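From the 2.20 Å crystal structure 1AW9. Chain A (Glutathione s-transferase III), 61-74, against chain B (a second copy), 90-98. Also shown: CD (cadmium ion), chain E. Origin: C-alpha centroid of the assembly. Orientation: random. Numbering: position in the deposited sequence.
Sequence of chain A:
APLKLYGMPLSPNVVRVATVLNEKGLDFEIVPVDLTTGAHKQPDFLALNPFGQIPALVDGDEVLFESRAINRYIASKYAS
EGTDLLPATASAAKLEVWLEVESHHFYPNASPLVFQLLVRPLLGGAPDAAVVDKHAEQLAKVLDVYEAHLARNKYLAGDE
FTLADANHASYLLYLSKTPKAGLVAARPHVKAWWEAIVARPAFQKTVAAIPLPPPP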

ATOM      1  N   ASP A  61     -27.058 -10.015  32.333  1.00 41.54           N
ATOM      2  CA  ASP A  61     -27.952  -9.524  31.291  1.00 45.15           C
ATOM      3  C   ASP A  61     -27.229  -8.571  30.327  1.00 44.64           C
ATOM      4  O   ASP A  61     -27.748  -8.239  29.258  1.00 45.33           O
ATOM      5  CB  ASP A  61     -29.195  -8.838  31.927  1.00 49.83           C
ATOM      6  CG  ASP A  61     -28.840  -7.614  32.817  1.00 53.93           C
ATOM      7  OD1 ASP A  61     -27.817  -7.664  33.556  1.00 56.88           O
ATOM      8  OD2 ASP A  61     -29.611  -6.609  32.793  1.00 55.30           O
ATOM      9  N   GLU A  62     -26.026  -8.163  30.723  1.00 42.40           N
ATOM     10  CA  GLU A  62     -25.203  -7.247  29.960  1.00 39.12           C
ATOM     11  C   GLU A  62     -24.302  -7.937  28.979  1.00 34.84           C
ATOM     12  O   GLU A  62     -23.729  -8.980  29.271  1.00 32.94           O
ATOM     13  CB  GLU A  62     -24.326  -6.457  30.919  1.00 42.80           C
ATOM     14  CG  GLU A  62     -25.090  -5.757  31.998  1.00 47.63           C
ATOM     15  CD  GLU A  62     -25.842  -4.554  31.467  1.00 52.94           C
ATOM     16  OE1 GLU A  62     -26.522  -4.676  30.413  1.00 55.50           O
ATOM     17  OE2 GLU A  62     -25.745  -3.474  32.100  1.00 55.21           O
ATOM     18  N   VAL A  63     -24.197  -7.349  27.801  1.00 33.01           N
ATOM     19  CA  VAL A  63     -23.305  -7.848  26.755  1.00 31.63           C
ATOM     20  C   VAL A  63     -22.429  -6.655  26.384  1.00 29.64           C
ATOM     21  O   VAL A  63     -22.909  -5.533  26.196  1.00 30.12           O
ATOM     22  CB  VAL A  63     -24.031  -8.311  25.469  1.00 32.95           C
ATOM     23  CG1 VAL A  63     -23.027  -8.952  24.507  1.00 33.84           C
ATOM     24  CG2 VAL A  63     -25.139  -9.291  25.786  1.00 33.77           C
ATOM     25  N   LEU A  64     -21.129  -6.871  26.370  1.00 28.14           N
ATOM     26  CA  LEU A  64     -20.218  -5.804  26.020  1.00 25.56           C
ATOM     27  C   LEU A  64     -19.235  -6.394  25.047  1.00 22.10           C
ATOM     28  O   LEU A  64     -19.061  -7.612  24.979  1.00 20.20           O
ATOM     29  CB  LEU A  64     -19.488  -5.271  27.269  1.00 26.89           C
ATOM     30  CG  LEU A  64     -20.341  -4.619  28.374  1.00 28.05           C
ATOM     31  CD1 LEU A  64     -20.620  -5.664  29.441  1.00 27.96           C
ATOM     32  CD2 LEU A  64     -19.674  -3.392  28.985  1.00 26.83           C
ATOM     33  N   PHE A  65     -18.683  -5.535  24.217  1.00 20.17           N
ATOM     34  CA  PHE A  65     -17.673  -5.927  23.244  1.00 18.92           C
ATOM     35  C   PHE A  65     -16.779  -4.677  23.206  1.00 18.35           C
ATOM     36  O   PHE A  65     -17.179  -3.604  23.730  1.00 15.72           O
ATOM     37  CB  PHE A  65     -18.286  -6.343  21.894  1.00 18.26           C
ATOM     38  CG  PHE A  65     -19.267  -5.353  21.335  1.00 18.78           C
ATOM     39  CD1 PHE A  65     -18.835  -4.262  20.582  1.00 19.60           C
ATOM     40  CD2 PHE A  65     -20.621  -5.493  21.573  1.00 19.57           C
ATOM     41  CE1 PHE A  65     -19.743  -3.333  20.084  1.00 19.33           C
ATOM     42  CE2 PHE A  65     -21.546  -4.563  21.075  1.00 18.17           C
ATOM     43  CZ  PHE A  65     -21.106  -3.487  20.336  1.00 20.40           C
ATOM     44  N   GLU A  66     -15.572  -4.847  22.653  1.00 18.41           N
ATOM     45  CA  GLU A  66     -14.472  -3.848  22.603  1.00 18.29           C
ATOM     46  C   GLU A  66     -13.735  -4.186  23.908  1.00 16.36           C
ATOM     47  O   GLU A  66     -14.201  -3.866  24.991  1.00 16.45           O
ATOM     48  CB  GLU A  66     -14.950  -2.390  22.639  1.00 18.91           C
ATOM     49  CG  GLU A  66     -15.695  -1.897  21.395  1.00 23.23           C
ATOM     50  CD  GLU A  66     -14.887  -2.116  20.125  1.00 25.92           C
ATOM     51  OE1 GLU A  66     -13.912  -1.352  19.860  1.00 26.54           O
ATOM     52  OE2 GLU A  66     -15.235  -3.084  19.403  1.00 30.01           O
ATOM     53  N   SER A  67     -12.624  -4.888  23.800  1.00 13.89           N
ATOM     54  CA  SER A  67     -11.871  -5.320  24.968  1.00 15.12           C
ATOM     55  C   SER A  67     -11.644  -4.224  26.017  1.00 15.01           C
ATOM     56  O   SER A  67     -11.795  -4.472  27.209  1.00 16.25           O
ATOM     57  CB  SER A  67     -10.543  -5.994  24.552  1.00 13.73           C
ATOM     58  OG  SER A  67      -9.589  -5.012  24.164  1.00 14.05           O
ATOM     59  N   ARG A  68     -11.332  -3.006  25.581  1.00 16.71           N
ATOM     60  CA  ARG A  68     -11.099  -1.900  26.501  1.00 15.57           C
ATOM     61  C   ARG A  68     -12.394  -1.402  27.141  1.00 16.62           C
ATOM     62  O   ARG A  68     -12.364  -0.861  28.239  1.00 17.10           O
ATOM     63  CB  ARG A  68     -10.380  -0.744  25.795  1.00 15.41           C
ATOM     64  CG  ARG A  68      -9.015  -1.114  25.280  1.00 13.45           C
ATOM     65  CD  ARG A  68      -8.329   0.031  24.555  1.00 17.11           C
ATOM     66  NE  ARG A  68      -7.068  -0.469  24.015  1.00 23.25           N
ATOM     67  CZ  ARG A  68      -6.986  -1.262  22.954  1.00 24.42           C
ATOM     68  NH1 ARG A  68      -8.098  -1.589  22.296  1.00 25.17           N
ATOM     69  NH2 ARG A  68      -5.853  -1.900  22.682  1.00 22.82           N
ATOM     70  N   ALA A  69     -13.519  -1.521  26.445  1.00 15.33           N
ATOM     71  CA  ALA A  69     -14.784  -1.098  27.036  1.00 14.10           C
ATOM     72  C   ALA A  69     -15.110  -2.120  28.116  1.00 13.59           C
ATOM     73  O   ALA A  69     -15.587  -1.779  29.197  1.00 15.34           O
ATOM     74  CB  ALA A  69     -15.870  -1.077  25.989  1.00 17.17           C
ATOM     75  N   ILE A  70     -14.860  -3.383  27.819  1.00 13.29           N
ATOM     76  CA  ILE A  70     -15.097  -4.441  28.777  1.00 14.69           C
ATOM     77  C   ILE A  70     -14.218  -4.233  30.005  1.00 18.30           C
ATOM     78  O   ILE A  70     -14.730  -4.256  31.124  1.00 21.59           O
ATOM     79  CB  ILE A  70     -14.825  -5.832  28.196  1.00 12.01           C
ATOM     80  CG1 ILE A  70     -15.824  -6.141  27.068  1.00 12.60           C
ATOM     81  CG2 ILE A  70     -14.922  -6.876  29.302  1.00 14.71           C
ATOM     82  CD1 ILE A  70     -15.452  -7.359  26.199  1.00  6.41           C
ATOM     83  N   ASN A  71     -12.914  -4.011  29.814  1.00 17.96           N
ATOM     84  CA  ASN A  71     -12.006  -3.787  30.928  1.00 16.10           C
ATOM     85  C   ASN A  71     -12.385  -2.602  31.797  1.00 18.41           C
ATOM     86  O   ASN A  71     -12.296  -2.659  33.021  1.00 20.09           O
ATOM     87  CB  ASN A  71     -10.569  -3.638  30.432  1.00 14.80           C
ATOM     88  CG  ASN A  71      -9.998  -4.952  30.040  1.00 16.84           C
ATOM     89  OD1 ASN A  71     -10.703  -5.950  30.111  1.00 17.14           O
ATOM     90  ND2 ASN A  71      -8.739  -4.990  29.644  1.00 16.11           N
ATOM     91  N   ARG A  72     -12.848  -1.529  31.189  1.00 18.20           N
ATOM     92  CA  ARG A  72     -13.171  -0.379  31.977  1.00 19.36           C
ATOM     93  C   ARG A  72     -14.451  -0.621  32.759  1.00 21.46           C
ATOM     94  O   ARG A  72     -14.536  -0.286  33.943  1.00 23.08           O
ATOM     95  CB  ARG A  72     -13.275   0.848  31.100  1.00 18.59           C
ATOM     96  CG  ARG A  72     -13.553   2.083  31.901  1.00 22.15           C
ATOM     97  CD  ARG A  72     -12.643   3.210  31.509  1.00 24.19           C
ATOM     98  NE  ARG A  72     -12.678   4.285  32.501  1.00 24.58           N
ATOM     99  CZ  ARG A  72     -12.051   5.444  32.353  1.00 24.54           C
ATOM    100  NH1 ARG A  72     -11.343   5.675  31.253  1.00 24.01           N
ATOM    101  NH2 ARG A  72     -12.112   6.359  33.309  1.00 24.07           N
ATOM    102  N   TYR A  73     -15.430  -1.237  32.110  1.00 21.98           N
ATOM    103  CA  TYR A  73     -16.711  -1.549  32.744  1.00 22.30           C
ATOM    104  C   TYR A  73     -16.501  -2.436  33.973  1.00 22.38           C
ATOM    105  O   TYR A  73     -16.952  -2.128  35.060  1.00 22.21           O
ATOM    106  CB  TYR A  73     -17.612  -2.252  31.745  1.00 21.07           C
ATOM    107  CG  TYR A  73     -18.811  -2.936  32.346  1.00 22.53           C
ATOM    108  CD1 TYR A  73     -19.987  -2.234  32.617  1.00 21.58           C
ATOM    109  CD2 TYR A  73     -18.793  -4.312  32.571  1.00 24.94           C
ATOM    110  CE1 TYR A  73     -21.112  -2.892  33.081  1.00 24.21           C
ATOM    111  CE2 TYR A  73     -19.905  -4.975  33.034  1.00 25.93           C
ATOM    112  CZ  TYR A  73     -21.060  -4.264  33.279  1.00 26.41           C
ATOM    113  OH  TYR A  73     -22.175  -4.975  33.660  1.00 33.05           O
ATOM    114  N   ILE A  74     -15.816  -3.544  33.783  1.00 23.08           N
ATOM    115  CA  ILE A  74     -15.523  -4.448  34.859  1.00 24.16           C
ATOM    116  C   ILE A  74     -14.707  -3.751  35.961  1.00 26.17           C
ATOM    117  O   ILE A  74     -14.954  -4.002  37.121  1.00 28.62           O
ATOM    118  CB  ILE A  74     -14.735  -5.646  34.320  1.00 24.46           C
ATOM    119  CG1 ILE A  74     -15.622  -6.499  33.411  1.00 24.76           C
ATOM    120  CG2 ILE A  74     -14.063  -6.403  35.446  1.00 21.41           C
ATOM    121  CD1 ILE A  74     -16.916  -6.989  34.033  1.00 29.10           C
TER
ATOM    122  N   ALA B  90     -27.660   6.883  32.367  1.00 44.46           N
ATOM    123  CA  ALA B  90     -27.289   6.242  31.107  1.00 41.22           C
ATOM    124  C   ALA B  90     -26.787   4.837  31.424  1.00 39.36           C
ATOM    125  O   ALA B  90     -26.342   4.584  32.537  1.00 40.73           O
ATOM    126  CB  ALA B  90     -26.204   7.058  30.396  1.00 39.66           C
ATOM    127  N   SER B  91     -26.906   3.904  30.488  1.00 36.71           N
ATOM    128  CA  SER B  91     -26.415   2.553  30.738  1.00 34.84           C
ATOM    129  C   SER B  91     -24.892   2.631  30.756  1.00 34.36           C
ATOM    130  O   SER B  91     -24.296   3.191  29.835  1.00 33.72           O
ATOM    131  CB  SER B  91     -26.847   1.599  29.615  1.00 34.61           C
ATOM    132  OG  SER B  91     -26.252   0.312  29.775  1.00 33.03           O
ATOM    133  N   ALA B  92     -24.257   2.080  31.786  1.00 32.51           N
ATOM    134  CA  ALA B  92     -22.792   2.095  31.860  1.00 31.46           C
ATOM    135  C   ALA B  92     -22.155   1.146  30.854  1.00 31.64           C
ATOM    136  O   ALA B  92     -21.049   1.391  30.388  1.00 31.13           O
ATOM    137  CB  ALA B  92     -22.336   1.732  33.244  1.00 32.41           C
ATOM    138  N   ALA B  93     -22.837   0.038  30.567  1.00 30.59           N
ATOM    139  CA  ALA B  93     -22.355  -0.950  29.617  1.00 29.07           C
ATOM    140  C   ALA B  93     -22.393  -0.346  28.225  1.00 29.13           C
ATOM    141  O   ALA B  93     -21.442  -0.501  27.474  1.00 31.22           O
ATOM    142  CB  ALA B  93     -23.210  -2.200  29.671  1.00 28.74           C
ATOM    143  N   LYS B  94     -23.483   0.343  27.880  1.00 27.39           N
ATOM    144  CA  LYS B  94     -23.598   0.970  26.572  1.00 25.15           C
ATOM    145  C   LYS B  94     -22.675   2.168  26.437  1.00 25.51           C
ATOM    146  O   LYS B  94     -22.068   2.398  25.381  1.00 24.81           O
ATOM    147  CB  LYS B  94     -25.021   1.430  26.310  1.00 24.26           C
ATOM    148  CG  LYS B  94     -25.989   0.317  26.046  1.00 27.61           C
ATOM    149  CD  LYS B  94     -27.371   0.864  25.692  1.00 28.98           C
ATOM    150  CE  LYS B  94     -28.335  -0.255  25.384  1.00 29.71           C
ATOM    151  NZ  LYS B  94     -29.698   0.324  25.269  1.00 34.23           N
ATOM    152  N   LEU B  95     -22.585   2.963  27.491  1.00 24.96           N
ATOM    153  CA  LEU B  95     -21.735   4.120  27.424  1.00 25.46           C
ATOM    154  C   LEU B  95     -20.259   3.761  27.130  1.00 25.77           C
ATOM    155  O   LEU B  95     -19.634   4.406  26.300  1.00 25.39           O
ATOM    156  CB  LEU B  95     -21.833   4.924  28.695  1.00 26.41           C
ATOM    157  CG  LEU B  95     -20.986   6.193  28.601  1.00 29.94           C
ATOM    158  CD1 LEU B  95     -21.484   7.118  27.491  1.00 31.08           C
ATOM    159  CD2 LEU B  95     -21.015   6.892  29.920  1.00 31.68           C
ATOM    160  N   GLU B  96     -19.714   2.746  27.804  1.00 24.64           N
ATOM    161  CA  GLU B  96     -18.321   2.338  27.608  1.00 23.14           C
ATOM    162  C   GLU B  96     -18.102   1.679  26.228  1.00 22.61           C
ATOM    163  O   GLU B  96     -17.080   1.915  25.571  1.00 23.06           O
ATOM    164  CB  GLU B  96     -17.858   1.401  28.724  1.00 21.63           C
ATOM    165  CG  GLU B  96     -17.975   1.965  30.130  1.00 23.96           C
ATOM    166  CD  GLU B  96     -17.052   3.132  30.421  1.00 25.31           C
ATOM    167  OE1 GLU B  96     -16.198   3.504  29.580  1.00 25.49           O
ATOM    168  OE2 GLU B  96     -17.201   3.687  31.520  1.00 28.00           O
ATOM    169  N   VAL B  97     -19.065   0.862  25.799  1.00 19.57           N
ATOM    170  CA  VAL B  97     -18.995   0.205  24.512  1.00 15.24           C
ATOM    171  C   VAL B  97     -19.001   1.217  23.369  1.00 14.86           C
ATOM    172  O   VAL B  97     -18.125   1.174  22.537  1.00 15.52           O
ATOM    173  CB  VAL B  97     -20.130  -0.797  24.368  1.00 15.05           C
ATOM    174  CG1 VAL B  97     -20.208  -1.292  22.961  1.00 13.86           C
ATOM    175  CG2 VAL B  97     -19.881  -1.978  25.304  1.00 10.56           C
ATOM    176  N   TRP B  98     -19.909   2.190  23.374  1.00 13.33           N
ATOM    177  CA  TRP B  98     -19.968   3.164  22.296  1.00 14.14           C
ATOM    178  C   TRP B  98     -18.869   4.202  22.257  1.00 13.70           C
ATOM    179  O   TRP B  98     -18.716   4.888  21.228  1.00 15.02           O
ATOM    180  CB  TRP B  98     -21.352   3.824  22.182  1.00 13.14           C
ATOM    181  CG  TRP B  98     -22.311   2.826  21.698  1.00 14.27           C
ATOM    182  CD1 TRP B  98     -22.996   1.933  22.468  1.00 14.79           C
ATOM    183  CD2 TRP B  98     -22.504   2.419  20.347  1.00 14.02           C
ATOM    184  NE1 TRP B  98     -23.558   0.968  21.687  1.00 17.01           N
ATOM    185  CE2 TRP B  98     -23.285   1.245  20.372  1.00 15.30           C
ATOM    186  CE3 TRP B  98     -22.077   2.917  19.114  1.00 15.51           C
ATOM    187  CZ2 TRP B  98     -23.659   0.550  19.203  1.00 16.41           C
ATOM    188  CZ3 TRP B  98     -22.445   2.224  17.947  1.00 14.94           C
ATOM    189  CH2 TRP B  98     -23.229   1.055  18.007  1.00 15.09           C
TER
HETATM  190 CD    CD E 226     -13.407  -2.891  17.941  1.00 46.75          CD
HETATM  191  O   HOH W   1     -25.096  -0.565  32.273  1.00 56.34           O
HETATM  192  O   HOH W   2     -27.551  -1.881  28.648  1.00 57.24           O

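The chain B segment packs its first helical turns against a strand and a helix of chain A, burying 500 Å² without a single direct hydrogen bond between the two stretches. Its polar end is bridged by water instead. Ser91(B), at the N-cap position, accepts a weak capping bond from the backbone of Lys94(B) (N to OG, 3.4 Å), and its hydroxyl also meets two waters. Water 1 lies 2.9 Å from Ser91(B) OG, donates to Glu62(A) OE2 at 3.0 Å and accepts from Ala93(B) N at 2.9 Å, so it links the carboxylate to a backbone amide left free in the first turn of the helix. Water 2, 2.8 Å from Ser91(B) OG, donates only weakly to Glu62(A) OE1 (3.5 Å).

Beyond this point the contact turns apolar. Ala93(B) points toward chain A, and its small side chain lets neighbours approach the helix backbone: Leu64(A) CD2 comes within 3.7 Å of Ala93(B) CA, and Tyr73(A) CD1 within 4.0 Å of the same atom, the tyrosine ring lying oblique to it. Lys94(B) points away and makes no contact.

One turn after Ala92(B), Glu96(B) faces the chain A helix where the two backbones come nearest, with 5.0 Å between Ala69(A) CA and Glu96(B) CA. The methyl of Ala69(A) makes this closeness possible, its CB resting 3.3 Å from Glu96(B) O. The Glu96(B) carboxylate is hydrogen-bonded elsewhere in the structure; toward Arg72(A) its closest approach is OE1 to the aliphatic CG, at 3.8 Å.

Val97(B) loses the most surface. Its CG1 sits over one face of the Phe65(A) ring, 3.8 Å from the centroid, in a CH-pi contact, while CG2 packs 3.9 Å from Leu64(A) CB and 4.2 Å from Ala69(A) CB.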